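Local structure of mandelate racemase / muconate lactonizing enzyme, C-terminal domain protein (4JHM) at residues Ile134-Thr140 / Cys320-Phe326; Tyr233-Val237 / Thr263-Ser267; Arg270-Thr274 / Thr306-Asn310. The protein is of unknown function but belongs to the enolase superfamily, joining an N-terminal capping domain to a C-terminal barrel domain of the TIM-barrel kind. One frame throughout, in Å; residues are numbered along the deposited sequence.

Contact 1 (Ile134-Thr140 / Cys320-Phe326)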
ATOM      1  N   ILE A 134     -39.901 -11.891   1.805  1.00 75.81           N
ATOM      2  CA  ILE A 134     -38.639 -11.910   1.058  1.00 73.77           C
ATOM      3  C   ILE A 134     -38.421 -13.209   0.271  1.00 74.68           C
ATOM      4  O   ILE A 134     -38.869 -14.277   0.682  1.00 76.84           O
ATOM      5  CB  ILE A 134     -37.449 -11.701   2.007  1.00 71.94           C
ATOM      6  CG1 ILE A 134     -36.126 -11.880   1.264  1.00 74.39           C
ATOM      7  CG2 ILE A 134     -37.520 -12.684   3.164  1.00 75.61           C
ATOM      8  CD1 ILE A 134     -34.907 -11.776   2.156  1.00 72.31           C
ATOM      9  N   LYS A 135     -37.730 -13.106  -0.864  1.00 76.42           N
ATOM     10  CA  LYS A 135     -37.388 -14.274  -1.683  1.00 77.26           C
ATOM     11  C   LYS A 135     -36.580 -15.282  -0.879  1.00 77.76           C
ATOM     12  O   LYS A 135     -35.584 -14.918  -0.258  1.00 78.04           O
ATOM     13  CB  LYS A 135     -36.551 -13.857  -2.898  1.00 73.83           C
ATOM     14  CG  LYS A 135     -37.331 -13.187  -4.010  1.00 76.63           C
ATOM     15  CD  LYS A 135     -37.729 -14.184  -5.081  1.00 82.11           C
ATOM     16  CE  LYS A 135     -38.910 -13.675  -5.892  1.00 88.80           C
ATOM     17  NZ  LYS A 135     -38.646 -12.335  -6.482  1.00 93.88           N
ATOM     18  N   SER A 136     -36.999 -16.542  -0.909  1.00 76.79           N
ATOM     19  CA  SER A 136     -36.239 -17.615  -0.282  1.00 76.00           C
ATOM     20  C   SER A 136     -35.538 -18.469  -1.331  1.00 72.80           C
ATOM     21  O   SER A 136     -35.873 -18.417  -2.511  1.00 75.22           O
ATOM     22  CB  SER A 136     -37.166 -18.502   0.550  1.00 84.80           C
ATOM     23  OG  SER A 136     -38.162 -19.107  -0.261  1.00 88.44           O
ATOM     24  N   TYR A 137     -34.557 -19.250  -0.895  1.00 73.56           N
ATOM     25  CA  TYR A 137     -34.008 -20.311  -1.730  1.00 73.53           C
ATOM     26  C   TYR A 137     -34.079 -21.643  -0.988  1.00 72.56           C
ATOM     27  O   TYR A 137     -33.944 -21.696   0.233  1.00 67.70           O
ATOM     28  CB  TYR A 137     -32.567 -20.005  -2.161  1.00 74.39           C
ATOM     29  CG  TYR A 137     -31.567 -19.905  -1.029  1.00 71.28           C
ATOM     30  CD1 TYR A 137     -30.954 -21.040  -0.508  1.00 71.16           C
ATOM     31  CD2 TYR A 137     -31.217 -18.672  -0.494  1.00 69.45           C
ATOM     32  CE1 TYR A 137     -30.037 -20.948   0.523  1.00 69.59           C
ATOM     33  CE2 TYR A 137     -30.298 -18.568   0.534  1.00 66.10           C
ATOM     34  CZ  TYR A 137     -29.713 -19.707   1.041  1.00 66.16           C
ATOM     35  OH  TYR A 137     -28.809 -19.605   2.070  1.00 60.55           O
ATOM     36  N   ALA A 138     -34.316 -22.714  -1.734  1.00 75.88           N
ATOM     37  CA  ALA A 138     -34.308 -24.049  -1.159  1.00 77.13           C
ATOM     38  C   ALA A 138     -32.862 -24.483  -0.944  1.00 73.99           C
ATOM     39  O   ALA A 138     -32.080 -24.565  -1.894  1.00 73.53           O
ATOM     40  CB  ALA A 138     -35.030 -25.022  -2.076  1.00 79.87           C
ATOM     41  N   SER A 139     -32.500 -24.738   0.308  1.00 70.29           N
ATOM     42  CA  SER A 139     -31.153 -25.184   0.637  1.00 67.52           C
ATOM     43  C   SER A 139     -31.180 -26.703   0.702  1.00 72.12           C
ATOM     44  O   SER A 139     -31.765 -27.278   1.616  1.00 82.34           O
ATOM     45  CB  SER A 139     -30.713 -24.587   1.968  1.00 65.36           C
ATOM     46  OG  SER A 139     -29.310 -24.422   2.010  1.00 64.63           O
ATOM     47  N   THR A 140     -30.552 -27.349  -0.276  1.00 74.30           N
ATOM     48  CA  THR A 140     -30.809 -28.763  -0.544  1.00 78.45           C
ATOM     49  C   THR A 140     -29.903 -29.705   0.238  1.00 79.77           C
ATOM     50  O   THR A 140     -28.827 -29.313   0.682  1.00 80.28           O
ATOM     51  CB  THR A 140     -30.621 -29.084  -2.039  1.00 81.39           C
ATOM     52  OG1 THR A 140     -29.240 -29.368  -2.302  1.00 82.28           O
ATOM     53  CG2 THR A 140     -31.072 -27.913  -2.900  1.00 83.66           C
ATOM     54  N   CYS A 320     -30.107  -7.573   1.793  1.00 68.34           N
ATOM     55  CA  CYS A 320     -30.121  -9.034   1.882  1.00 66.26           C
ATOM     56  C   CYS A 320     -31.168  -9.471   0.870  1.00 63.24           C
ATOM     57  O   CYS A 320     -32.255  -8.910   0.845  1.00 59.17           O
ATOM     58  CB  CYS A 320     -30.493  -9.526   3.287  1.00 69.91           C
ATOM     59  SG  CYS A 320     -30.881 -11.304   3.411  1.00 72.06           S
ATOM     60  N   ASN A 321     -30.841 -10.453   0.033  1.00 63.78           N
ATOM     61  CA  ASN A 321     -31.733 -10.866  -1.052  1.00 65.46           C
ATOM     62  C   ASN A 321     -32.573 -12.091  -0.738  1.00 66.39           C
ATOM     63  O   ASN A 321     -33.664 -12.237  -1.280  1.00 78.53           O
ATOM     64  CB  ASN A 321     -30.941 -11.164  -2.326  1.00 65.50           C
ATOM     65  CG  ASN A 321     -30.239  -9.945  -2.883  1.00 62.87           C
ATOM     66  OD1 ASN A 321     -30.772  -8.838  -2.864  1.00 67.92           O
ATOM     67  ND2 ASN A 321     -29.039 -10.149  -3.400  1.00 59.58           N
ATOM     68  N   PHE A 322     -32.075 -12.984   0.113  1.00 64.02           N
ATOM     69  CA  PHE A 322     -32.775 -14.250   0.342  1.00 68.12           C
ATOM     70  C   PHE A 322     -32.897 -14.682   1.803  1.00 67.33           C
ATOM     71  O   PHE A 322     -32.174 -14.218   2.681  1.00 66.83           O
ATOM     72  CB  PHE A 322     -32.095 -15.380  -0.432  1.00 70.68           C
ATOM     73  CG  PHE A 322     -32.034 -15.157  -1.913  1.00 70.58           C
ATOM     74  CD1 PHE A 322     -33.128 -15.439  -2.716  1.00 69.12           C
ATOM     75  CD2 PHE A 322     -30.873 -14.682  -2.507  1.00 70.22           C
ATOM     76  CE1 PHE A 322     -33.073 -15.238  -4.083  1.00 67.33           C
ATOM     77  CE2 PHE A 322     -30.810 -14.480  -3.874  1.00 69.67           C
ATOM     78  CZ  PHE A 322     -31.913 -14.758  -4.662  1.00 70.89           C
ATOM     79  N   PHE A 323     -33.836 -15.592   2.029  1.00 71.43           N
ATOM     80  CA  PHE A 323     -34.001 -16.288   3.295  1.00 72.84           C
ATOM     81  C   PHE A 323     -33.734 -17.752   3.012  1.00 73.35           C
ATOM     82  O   PHE A 323     -34.395 -18.351   2.162  1.00 74.70           O
ATOM     83  CB  PHE A 323     -35.427 -16.110   3.823  1.00 72.52           C
ATOM     84  CG  PHE A 323     -35.831 -17.128   4.847  1.00 71.68           C
ATOM     85  CD1 PHE A 323     -36.414 -18.323   4.462  1.00 77.72           C
ATOM     86  CD2 PHE A 323     -35.650 -16.885   6.197  1.00 77.33           C
ATOM     87  CE1 PHE A 323     -36.799 -19.263   5.405  1.00 76.07           C
ATOM     88  CE2 PHE A 323     -36.032 -17.821   7.146  1.00 75.36           C
ATOM     89  CZ  PHE A 323     -36.606 -19.011   6.750  1.00 74.66           C
ATOM     90  N   GLU A 324     -32.750 -18.319   3.702  1.00 70.76           N
ATOM     91  CA  GLU A 324     -32.392 -19.714   3.503  1.00 67.04           C
ATOM     92  C   GLU A 324     -33.511 -20.615   4.023  1.00 67.95           C
ATOM     93  O   GLU A 324     -33.836 -20.601   5.208  1.00 65.01           O
ATOM     94  CB  GLU A 324     -31.075 -20.029   4.208  1.00 66.66           C
ATOM     95  CG  GLU A 324     -30.610 -21.467   4.049  1.00 65.00           C
ATOM     96  CD  GLU A 324     -29.176 -21.673   4.487  1.00 64.89           C
ATOM     97  OE1 GLU A 324     -28.545 -22.625   3.986  1.00 69.80           O
ATOM     98  OE2 GLU A 324     -28.676 -20.889   5.328  1.00 63.17           O
ATOM     99  N   GLN A 325     -34.105 -21.386   3.122  1.00 69.61           N
ATOM    100  CA  GLN A 325     -35.173 -22.304   3.486  1.00 74.19           C
ATOM    101  C   GLN A 325     -34.785 -23.724   3.114  1.00 71.86           C
ATOM    102  O   GLN A 325     -34.792 -24.091   1.936  1.00 67.04           O
ATOM    103  CB  GLN A 325     -36.469 -21.930   2.765  1.00 79.23           C
ATOM    104  CG  GLN A 325     -37.621 -22.887   3.032  1.00 80.16           C
ATOM    105  CD  GLN A 325     -38.256 -22.661   4.387  1.00 83.41           C
ATOM    106  OE1 GLN A 325     -38.006 -23.402   5.340  1.00 88.55           O
ATOM    107  NE2 GLN A 325     -39.072 -21.624   4.485  1.00 86.52           N
ATOM    108  N   PHE A 326     -34.440 -24.520   4.117  1.00 71.47           N
ATOM    109  CA  PHE A 326     -34.153 -25.922   3.877  1.00 74.36           C
ATOM    110  C   PHE A 326     -35.444 -26.642   3.501  1.00 74.67           C
ATOM    111  O   PHE A 326     -36.478 -26.468   4.146  1.00 74.75           O
ATOM    112  CB  PHE A 326     -33.517 -26.583   5.097  1.00 74.25           C
ATOM    113  CG  PHE A 326     -33.151 -28.015   4.867  1.00 76.85           C
ATOM    114  CD1 PHE A 326     -31.905 -28.351   4.358  1.00 79.07           C
ATOM    115  CD2 PHE A 326     -34.061 -29.026   5.126  1.00 80.45           C
ATOM    116  CE1 PHE A 326     -31.567 -29.674   4.129  1.00 80.15           C
ATOM    117  CE2 PHE A 326     -33.731 -30.349   4.900  1.00 84.29           C
ATOM    118  CZ  PHE A 326     -32.481 -30.674   4.400  1.00 83.84           C
TER
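Tyr-137 and Ser-139 on one strand meet Glu-324 on its parallel neighbour where the first and last strands of the TIM-like barrel meet and close it: strand 133-139 also pairs with strand 163-167, and strand 323-326 completes the ring on its other edge.

The frame is a parallel backbone ladder. Lys-135 O accepts from Phe-323 N (3.0 Å), Phe-323 O from Tyr-137 N (3.2 Å), Tyr-137 O from Gln-325 N (2.9 Å), and Gln-325 O from Ser-139 N (2.9 Å). The strand directions diverge by 36°, a twist in keeping with barrel curvature.

Apolar contacts fall on both faces. With chi1 at 63°, CG of Tyr-137 sits between the backbone N and carbonyl carbon, which swings the ring over the neighbouring strand. There CA of Glu-324 makes a CH-pi contact 3.9 Å from the ring centroid, while CB of Phe-322 lies in plane at the ring edge. On the face of the sheet that carries Ser-136 and Phe-323, Ile-134 CG2 packs on Phe-323 CB at 4.1 Å, and both residues reach Leu-311 of helix 304-316; branched and aromatic side chains suit this layer between strands and helix.

Polar side-chain contacts across the two strands gather on the Tyr-137 face; on the opposite one Ser-136 and Gln-325 bond outward, to Thr-342 and Ile-340 O. Lys-165 bonds to Tyr-137 OH and forms a salt bridge with Glu-324. The Glu-324 chain runs out extended, and its OE1 takes the hydrogen of Ser-139 OG at 2.8 Å on the anti lone pair.

Contact 2 (Tyr233-Val237 / Thr263-Ser267)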
ATOM      1  N   TYR A 233      -9.509 -15.836  -0.665  1.00 52.97           N
ATOM      2  CA  TYR A 233     -10.779 -15.132  -0.790  1.00 51.32           C
ATOM      3  C   TYR A 233     -10.588 -13.801  -1.535  1.00 54.26           C
ATOM      4  O   TYR A 233     -11.349 -13.470  -2.443  1.00 55.46           O
ATOM      5  CB  TYR A 233     -11.375 -14.871   0.588  1.00 51.59           C
ATOM      6  CG  TYR A 233     -12.360 -15.913   1.068  1.00 54.43           C
ATOM      7  CD1 TYR A 233     -13.702 -15.822   0.735  1.00 54.63           C
ATOM      8  CD2 TYR A 233     -11.959 -16.967   1.880  1.00 55.28           C
ATOM      9  CE1 TYR A 233     -14.617 -16.758   1.174  1.00 54.53           C
ATOM     10  CE2 TYR A 233     -12.872 -17.908   2.329  1.00 57.74           C
ATOM     11  CZ  TYR A 233     -14.202 -17.797   1.971  1.00 57.64           C
ATOM     12  OH  TYR A 233     -15.132 -18.720   2.404  1.00 54.72           O
ATOM     13  N   GLN A 234      -9.564 -13.046  -1.150  1.00 52.93           N
ATOM     14  CA  GLN A 234      -9.256 -11.780  -1.807  1.00 53.04           C
ATOM     15  C   GLN A 234      -9.081 -11.958  -3.309  1.00 53.30           C
ATOM     16  O   GLN A 234      -9.529 -11.121  -4.100  1.00 51.42           O
ATOM     17  CB  GLN A 234      -7.991 -11.155  -1.215  1.00 51.82           C
ATOM     18  CG  GLN A 234      -8.199 -10.552   0.165  1.00 56.62           C
ATOM     19  CD  GLN A 234      -6.947  -9.888   0.710  1.00 57.67           C
ATOM     20  OE1 GLN A 234      -5.882 -10.494   0.744  1.00 61.92           O
ATOM     21  NE2 GLN A 234      -7.074  -8.641   1.145  1.00 57.24           N
ATOM     22  N   ARG A 235      -8.440 -13.060  -3.693  1.00 52.37           N
ATOM     23  CA  ARG A 235      -8.106 -13.315  -5.094  1.00 51.21           C
ATOM     24  C   ARG A 235      -9.331 -13.793  -5.888  1.00 50.67           C
ATOM     25  O   ARG A 235      -9.512 -13.420  -7.049  1.00 43.64           O
ATOM     26  CB  ARG A 235      -6.944 -14.309  -5.166  1.00 51.17           C
ATOM     27  CG  ARG A 235      -6.831 -15.093  -6.459  1.00 52.71           C
ATOM     28  CD  ARG A 235      -5.681 -16.085  -6.395  1.00 53.99           C
ATOM     29  NE  ARG A 235      -4.519 -15.625  -7.149  1.00 54.59           N
ATOM     30  CZ  ARG A 235      -4.134 -16.146  -8.307  1.00 56.36           C
ATOM     31  NH1 ARG A 235      -3.076 -15.662  -8.929  1.00 55.02           N
ATOM     32  NH2 ARG A 235      -4.810 -17.156  -8.844  1.00 63.28           N
ATOM     33  N   LEU A 236     -10.187 -14.594  -5.259  1.00 51.01           N
ATOM     34  CA  LEU A 236     -11.468 -14.962  -5.877  1.00 53.31           C
ATOM     35  C   LEU A 236     -12.341 -13.737  -6.161  1.00 53.46           C
ATOM     36  O   LEU A 236     -12.879 -13.590  -7.261  1.00 50.38           O
ATOM     37  CB  LEU A 236     -12.243 -15.933  -4.985  1.00 53.11           C
ATOM     38  CG  LEU A 236     -11.735 -17.373  -4.999  1.00 53.05           C
ATOM     39  CD1 LEU A 236     -12.485 -18.205  -3.973  1.00 54.10           C
ATOM     40  CD2 LEU A 236     -11.875 -17.963  -6.391  1.00 49.96           C
ATOM     41  N   VAL A 237     -12.484 -12.870  -5.162  1.00 55.05           N
ATOM     42  CA  VAL A 237     -13.281 -11.652  -5.296  1.00 53.60           C
ATOM     43  C   VAL A 237     -12.632 -10.651  -6.250  1.00 52.09           C
ATOM     44  O   VAL A 237     -13.320  -9.855  -6.892  1.00 52.22           O
ATOM     45  CB  VAL A 237     -13.502 -10.974  -3.925  1.00 53.61           C
ATOM     46  CG1 VAL A 237     -14.069  -9.573  -4.094  1.00 50.54           C
ATOM     47  CG2 VAL A 237     -14.429 -11.819  -3.062  1.00 55.98           C
ATOM     48  N   THR A 263     -10.978  -5.261   3.455  1.00 60.04           N
ATOM     49  CA  THR A 263      -9.836  -5.770   2.703  1.00 58.21           C
ATOM     50  C   THR A 263     -10.258  -6.573   1.470  1.00 57.66           C
ATOM     51  O   THR A 263      -9.418  -7.193   0.811  1.00 56.49           O
ATOM     52  CB  THR A 263      -8.926  -6.635   3.599  1.00 58.51           C
ATOM     53  OG1 THR A 263      -9.681  -7.709   4.172  1.00 55.06           O
ATOM     54  CG2 THR A 263      -8.341  -5.799   4.714  1.00 55.86           C
ATOM     55  N   GLY A 264     -11.554  -6.564   1.165  1.00 52.48           N
ATOM     56  CA  GLY A 264     -12.064  -7.198  -0.050  1.00 52.76           C
ATOM     57  C   GLY A 264     -12.052  -8.720  -0.035  1.00 56.02           C
ATOM     58  O   GLY A 264     -11.824  -9.356  -1.062  1.00 58.41           O
HETATM   59  N   MSE A 265     -12.312  -9.306   1.129  1.00 55.16           N
HETATM   60  CA  MSE A 265     -12.396 -10.757   1.260  1.00 54.48           C
HETATM   61  C   MSE A 265     -13.714 -11.302   0.791  1.00 52.54           C
HETATM   62  O   MSE A 265     -13.777 -12.432   0.305  1.00 48.02           O
HETATM   63  CB  MSE A 265     -12.266 -11.138   2.726  1.00 56.25           C
HETATM   64  CG  MSE A 265     -10.898 -10.748   3.262  1.00 59.74           C
HETATM   65 SE   MSE A 265     -10.646 -11.591   5.014  1.00 62.85          SE
HETATM   66  CE  MSE A 265      -9.082 -10.527   5.552  1.00 70.30           C
ATOM     67  N   TRP A 266     -14.775 -10.510   0.942  1.00 50.56           N
ATOM     68  CA  TRP A 266     -16.133 -10.973   0.679  1.00 50.18           C
ATOM     69  C   TRP A 266     -16.905 -10.081  -0.283  1.00 52.56           C
ATOM     70  O   TRP A 266     -16.691  -8.870  -0.331  1.00 55.31           O
ATOM     71  CB  TRP A 266     -16.925 -11.006   1.978  1.00 53.48           C
ATOM     72  CG  TRP A 266     -16.346 -11.849   3.068  1.00 55.52           C
ATOM     73  CD1 TRP A 266     -15.504 -12.910   2.935  1.00 57.16           C
ATOM     74  CD2 TRP A 266     -16.619 -11.726   4.467  1.00 55.37           C
ATOM     75  NE1 TRP A 266     -15.215 -13.442   4.169  1.00 60.11           N
ATOM     76  CE2 TRP A 266     -15.891 -12.732   5.125  1.00 56.37           C
ATOM     77  CE3 TRP A 266     -17.400 -10.854   5.227  1.00 56.09           C
ATOM     78  CZ2 TRP A 266     -15.924 -12.891   6.504  1.00 55.92           C
ATOM     79  CZ3 TRP A 266     -17.427 -11.013   6.595  1.00 56.18           C
ATOM     80  CH2 TRP A 266     -16.696 -12.025   7.219  1.00 57.92           C
ATOM     81  N   SER A 267     -17.833 -10.684  -1.019  1.00 55.51           N
ATOM     82  CA  SER A 267     -18.801  -9.936  -1.830  1.00 53.94           C
ATOM     83  C   SER A 267     -20.076  -9.656  -1.029  1.00 55.18           C
ATOM     84  O   SER A 267     -20.900  -8.825  -1.414  1.00 61.68           O
ATOM     85  CB  SER A 267     -19.162 -10.727  -3.078  1.00 54.41           C
ATOM     86  OG  SER A 267     -18.003 -11.187  -3.738  1.00 60.30           O
TER
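Gln-234 and Val-237 of helix 230-239 press against the turn that follows the next helix of the barrel, where a Schellman motif ends helix 254-262 and leads the chain onward.

In the first shell, the extended Gln-234 side chain reaches across to the turn and gives NE2 to Thr-263 O, at 2.8 Å and nearly straight (170°), with the acceptor lying in the amide plane; a long, flexible side chain suits a donor crossing from helix to backbone carbonyl. One turn on, Val-237 is slim enough to nestle against the backbone: CB lies 3.7 Å from Gly-264 O, and CG2, anti to the carbonyl carbon, stands 3.5 Å from Met-265 O. Tyr-233 supplies the aromatic end. The edge of Trp-266 points at its face in an offset edge-to-face pair, with the Tyr-233 ring and the five-membered ring of Trp-266 having centroids 5.6 Å apart and planes at 74°.

Behind these stand the groups that set the turn. Gly-264 takes the left-handed C-prime position, with positive phi, which glycine adopts readily; its N bonds to Leu-261 O and Met-265 N to Ala-260 O. Thr-263 OG1 folds back to His-259 O. Farther out, Tyr-233 and Val-237 both rest on Ile-244 of strand 243-245, and Arg-235, on another side of the helix, makes a salt bridge to Asp-241 of a second subunit. Ser-267 links the turn to that strand: its OG bonds to Ile-244 N and lies 3.7 Å from Val-237 CG2.

Contact 3 (Arg270-Thr274 / Thr306-Asn310)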
ATOM      1  N   ARG A 270     -22.043 -13.128   5.694  1.00 53.43           N
ATOM      2  CA  ARG A 270     -22.949 -14.206   6.026  1.00 52.70           C
ATOM      3  C   ARG A 270     -22.824 -14.515   7.501  1.00 52.55           C
ATOM      4  O   ARG A 270     -21.782 -14.963   7.965  1.00 49.92           O
ATOM      5  CB  ARG A 270     -22.632 -15.440   5.191  1.00 52.33           C
ATOM      6  CG  ARG A 270     -23.303 -16.715   5.681  1.00 60.62           C
ATOM      7  CD  ARG A 270     -22.940 -17.881   4.779  1.00 64.13           C
ATOM      8  NE  ARG A 270     -23.045 -17.468   3.384  1.00 64.87           N
ATOM      9  CZ  ARG A 270     -24.191 -17.376   2.724  1.00 65.02           C
ATOM     10  NH1 ARG A 270     -25.329 -17.693   3.326  1.00 66.03           N
ATOM     11  NH2 ARG A 270     -24.199 -16.969   1.462  1.00 67.25           N
ATOM     12  N   GLN A 271     -23.897 -14.253   8.233  1.00 55.03           N
ATOM     13  CA  GLN A 271     -23.925 -14.486   9.658  1.00 57.88           C
ATOM     14  C   GLN A 271     -25.217 -15.174  10.010  1.00 64.04           C
ATOM     15  O   GLN A 271     -26.170 -15.168   9.234  1.00 69.12           O
ATOM     16  CB  GLN A 271     -23.851 -13.171  10.420  1.00 59.44           C
ATOM     17  CG  GLN A 271     -22.557 -12.411  10.230  1.00 63.43           C
ATOM     18  CD  GLN A 271     -21.439 -12.960  11.082  1.00 66.05           C
ATOM     19  OE1 GLN A 271     -20.933 -14.049  10.828  1.00 68.87           O
ATOM     20  NE2 GLN A 271     -21.044 -12.202  12.103  1.00 64.81           N
ATOM     21  N   ASP A 272     -25.234 -15.761  11.196  1.00 69.02           N
ATOM     22  CA  ASP A 272     -26.411 -16.400  11.738  1.00 64.10           C
ATOM     23  C   ASP A 272     -26.620 -15.777  13.105  1.00 62.13           C
ATOM     24  O   ASP A 272     -25.684 -15.680  13.900  1.00 63.49           O
ATOM     25  CB  ASP A 272     -26.176 -17.908  11.845  1.00 67.77           C
ATOM     26  CG  ASP A 272     -27.424 -18.675  12.226  1.00 72.10           C
ATOM     27  OD1 ASP A 272     -28.398 -18.053  12.698  1.00 71.39           O
ATOM     28  OD2 ASP A 272     -27.424 -19.911  12.054  1.00 79.95           O
ATOM     29  N   ALA A 273     -27.838 -15.327  13.371  1.00 59.87           N
ATOM     30  CA  ALA A 273     -28.143 -14.687  14.634  1.00 58.92           C
ATOM     31  C   ALA A 273     -27.900 -15.651  15.787  1.00 61.62           C
ATOM     32  O   ALA A 273     -27.527 -15.236  16.879  1.00 67.63           O
ATOM     33  CB  ALA A 273     -29.583 -14.202  14.640  1.00 61.43           C
ATOM     34  N   THR A 274     -28.101 -16.941  15.533  1.00 62.26           N
ATOM     35  CA  THR A 274     -27.966 -17.964  16.565  1.00 63.24           C
ATOM     36  C   THR A 274     -26.520 -18.407  16.757  1.00 64.98           C
ATOM     37  O   THR A 274     -26.258 -19.395  17.449  1.00 58.56           O
ATOM     38  CB  THR A 274     -28.783 -19.216  16.208  1.00 64.71           C
ATOM     39  OG1 THR A 274     -28.242 -19.813  15.025  1.00 63.08           O
ATOM     40  CG2 THR A 274     -30.235 -18.858  15.975  1.00 65.41           C
ATOM     41  N   THR A 306     -34.547 -20.762  14.903  1.00 70.01           N
ATOM     42  CA  THR A 306     -33.367 -20.296  14.186  1.00 68.43           C
ATOM     43  C   THR A 306     -33.795 -19.573  12.911  1.00 66.59           C
ATOM     44  O   THR A 306     -33.237 -18.539  12.554  1.00 67.01           O
ATOM     45  CB  THR A 306     -32.431 -21.457  13.808  1.00 67.99           C
ATOM     46  OG1 THR A 306     -31.720 -21.907  14.968  1.00 68.74           O
ATOM     47  CG2 THR A 306     -31.440 -21.012  12.749  1.00 68.13           C
ATOM     48  N   GLN A 307     -34.792 -20.126  12.229  1.00 65.02           N
ATOM     49  CA  GLN A 307     -35.283 -19.540  10.992  1.00 65.42           C
ATOM     50  C   GLN A 307     -35.853 -18.152  11.239  1.00 65.05           C
ATOM     51  O   GLN A 307     -35.539 -17.213  10.519  1.00 63.11           O
ATOM     52  CB  GLN A 307     -36.358 -20.433  10.368  1.00 69.33           C
ATOM     53  CG  GLN A 307     -35.864 -21.807   9.945  1.00 67.85           C
ATOM     54  CD  GLN A 307     -36.971 -22.682   9.391  1.00 69.82           C
ATOM     55  OE1 GLN A 307     -37.849 -22.207   8.671  1.00 77.50           O
ATOM     56  NE2 GLN A 307     -36.932 -23.968   9.719  1.00 66.15           N
ATOM     57  N   ALA A 308     -36.690 -18.028  12.264  1.00 70.81           N
ATOM     58  CA  ALA A 308     -37.415 -16.784  12.532  1.00 74.29           C
ATOM     59  C   ALA A 308     -36.485 -15.652  12.965  1.00 71.52           C
ATOM     60  O   ALA A 308     -36.605 -14.524  12.489  1.00 67.82           O
ATOM     61  CB  ALA A 308     -38.490 -17.018  13.587  1.00 74.58           C
ATOM     62  N   ALA A 309     -35.561 -15.968  13.867  1.00 73.68           N
ATOM     63  CA  ALA A 309     -34.622 -14.985  14.400  1.00 76.05           C
ATOM     64  C   ALA A 309     -33.924 -14.220  13.284  1.00 72.25           C
ATOM     65  O   ALA A 309     -33.832 -12.996  13.325  1.00 71.94           O
ATOM     66  CB  ALA A 309     -33.589 -15.671  15.282  1.00 76.61           C
ATOM     67  N   ASN A 310     -33.433 -14.957  12.293  1.00 69.82           N
ATOM     68  CA  ASN A 310     -32.759 -14.365  11.145  1.00 67.43           C
ATOM     69  C   ASN A 310     -33.744 -13.677  10.208  1.00 67.86           C
ATOM     70  O   ASN A 310     -33.500 -12.564   9.734  1.00 67.39           O
ATOM     71  CB  ASN A 310     -31.988 -15.440  10.375  1.00 67.54           C
ATOM     72  CG  ASN A 310     -30.892 -16.088  11.206  1.00 65.69           C
ATOM     73  OD1 ASN A 310     -29.833 -15.498  11.429  1.00 64.09           O
ATOM     74  ND2 ASN A 310     -31.135 -17.313  11.654  1.00 61.23           N
TER
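Asn-310 of helix 304-316 clasps an Asx turn at Asp-272, deep in the barrel domain. With CG anti to the carbonyl carbon (chi1 -62°), its amide is carried toward the turn and spans the junction with both ends in use. Asn-310 OD1 accepts from Ala-273 N at 2.8 Å, an almost straight bond (176°), and Asn-310 ND2 gives to Asp-272 OD1 at 3.0 Å, the amide and carboxylate planes lying 55° apart. Asparagine suits the place because one short group offers an acceptor and a donor together. A bent bond from Asn-310 ND2 to Thr-306 O, one helical turn back, probably helps hold the amide.

Asp-272 OD1 is the hub of this tight part. Thr-274 N bonds to Asp-272 OD1 at 3.1 Å, closing the turn from one face of the carboxylate, and Asn-310 ND2 comes from the opposite face. Ala-273, with only a methyl group, lets the backbones approach and touches Ala-309 CB with its own CB at 4.3 Å, while Leu-282 of helix 279-291 packs alongside.

The looser side is buried too. Thr-274 O bonds to Thr-54 OG1 of the capping domain, and two threonines meet by van der Waals contact, crossing nearly at right angles, with Thr-274 CG2 3.5 Å from Thr-306 OG1.

In the fold
From the N terminus, the chain passes through three strands of the capping domain's sheet and its helices before strand 133-139 opens contact 1. That contact closes only at 320-326, so the loop it shuts holds nearly the whole barrel and encloses both other contacts. Within it, contact 2 opens on helix 230-239 and closes soon after helix 254-262, tying two successive outer helices near strand 243-245. Contact 3 starts a few residues later, at 270-274, and closes on helix 304-316; contacts 2 and 3 thus lie in series and none cross. Helix 304-316 leads on to strand 323-326, and Gln-307 packs on Phe-323, so contacts 1 and 3 touch, whereas contact 2 lies about 23 Å from each, centre to centre.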